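Local coordinates for RNA-binding protein Smaug (Drosophila melanogaster, PDB 1OXJ), which probably binds RNA through its SAM domain, which is joined to a helical PHAT domain in the RNA-binding region, at residues V45-T48 with K49-H53. Sequence-based numbering, arbitrary orientation.
Sequences VGVT and KGASH
The flat group at the centre is the Thr48 carbonyl, whose oxygen takes two bonds from Ser52. Ser52 N reaches Thr48 O at 2.7 Å, almost in line with the C=O bond. The hydroxyl comes instead from above the carbonyl plane, 53° out of it, with 2.8 Å between Ser52 OG and Thr48 O. Ser52 OG lies on the side of its own backbone N (chi1 -70°), which lets hydroxyl and amide grip the same oxygen. Thr48 is the N-cap of helix 49-77, the long last helix of the SAM fold, which continues towards the PHAT region and is entered here from the short loop after helix 39-44. The threonine hydroxyl, turned back towards the first turn of the helix, takes up one of its amides: Thr48 OG1 accepts from Ala51 N at 3.1 Å. This capping bond is nearly straight, 166° at the hydrogen. The Ala51 methyl also lies close to the same hydroxyl, with 3.4 Å between Ala51 CB and Thr48 OG1. Val47 CG1 rests against Ala51 CB at 3.6 Å and also touches Ser52 OG; Leu42 and Tyr22 pack on the same valine.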
loop_
_atom_site.group_PDB
_atom_site.type_symbol
_atom_site.label_atom_id
_atom_site.label_comp_id
_atom_site.label_asym_id
_atom_site.label_seq_id
_atom_site.Cartn_x
_atom_site.Cartn_y
_atom_site.Cartn_z
ATOM N N VAL A 45 -23.650 -5.398 12.219
ATOM C CA VAL A 45 -24.342 -4.940 11.020
ATOM C C VAL A 45 -24.509 -6.005 9.937
ATOM O O VAL A 45 -24.644 -5.691 8.760
ATOM C CB VAL A 45 -23.670 -3.674 10.422
ATOM C CG1 VAL A 45 -23.787 -2.514 11.413
ATOM C CG2 VAL A 45 -22.209 -3.943 10.120
ATOM N N GLY A 46 -24.493 -7.275 10.332
ATOM C CA GLY A 46 -24.719 -8.330 9.356
ATOM C C GLY A 46 -23.555 -9.037 8.691
ATOM O O GLY A 46 -23.780 -9.899 7.839
ATOM N N VAL A 47 -22.325 -8.675 9.042
ATOM C CA VAL A 47 -21.148 -9.331 8.475
ATOM C C VAL A 47 -20.931 -10.646 9.230
ATOM O O VAL A 47 -21.033 -10.682 10.452
ATOM C CB VAL A 47 -19.883 -8.451 8.634
ATOM C CG1 VAL A 47 -18.683 -9.141 8.012
ATOM C CG2 VAL A 47 -20.103 -7.094 7.979
ATOM N N THR A 48 -20.644 -11.726 8.511
ATOM C CA THR A 48 -20.425 -13.018 9.158
ATOM C C THR A 48 -19.274 -12.918 10.165
ATOM O O THR A 48 -18.388 -12.086 10.018
ATOM C CB THR A 48 -20.071 -14.107 8.132
ATOM O OG1 THR A 48 -18.737 -13.890 7.649
ATOM C CG2 THR A 48 -21.039 -14.064 6.959
ATOM N N LYS A 49 -19.285 -13.775 11.182
ATOM C CA LYS A 49 -18.236 -13.754 12.199
ATOM C C LYS A 49 -16.866 -13.969 11.581
ATOM O O LYS A 49 -15.872 -13.415 12.051
ATOM C CB LYS A 49 -18.494 -14.831 13.257
ATOM C CG LYS A 49 -18.843 -16.185 12.674
ATOM C CD LYS A 49 -20.308 -16.538 12.940
ATOM C CE LYS A 49 -21.265 -15.553 12.269
ATOM N NZ LYS A 49 -21.143 -15.604 10.792
ATOM N N GLY A 50 -16.814 -14.772 10.526
ATOM C CA GLY A 50 -15.545 -15.033 9.870
ATOM C C GLY A 50 -15.004 -13.799 9.169
ATOM O O GLY A 50 -13.853 -13.410 9.374
ATOM N N ALA A 51 -15.839 -13.183 8.337
ATOM C CA ALA A 51 -15.436 -11.986 7.608
ATOM C C ALA A 51 -15.245 -10.811 8.566
ATOM O O ALA A 51 -14.423 -9.931 8.314
ATOM C CB ALA A 51 -16.474 -11.649 6.548
ATOM N N SER A 52 -15.995 -10.797 9.665
ATOM C CA SER A 52 -15.863 -9.718 10.644
ATOM C C SER A 52 -14.453 -9.764 11.211
ATOM O O SER A 52 -13.761 -8.746 11.285
ATOM C CB SER A 52 -16.877 -9.880 11.784
ATOM O OG SER A 52 -18.203 -9.633 11.343
ATOM N N HIS A 53 -14.026 -10.960 11.607
ATOM C CA HIS A 53 -12.693 -11.136 12.160
ATOM C C HIS A 53 -11.615 -10.801 11.128
ATOM O O HIS A 53 -10.676 -10.066 11.419
ATOM C CB HIS A 53 -12.507 -12.578 12.651
ATOM C CG HIS A 53 -11.181 -12.821 13.302
ATOM N ND1 HIS A 53 -10.756 -12.116 14.409
ATOM C CD2 HIS A 53 -10.174 -13.669 12.986
ATOM C CE1 HIS A 53 -9.543 -12.520 14.745
ATOM N NE2 HIS A 53 -9.167 -13.461 13.897
#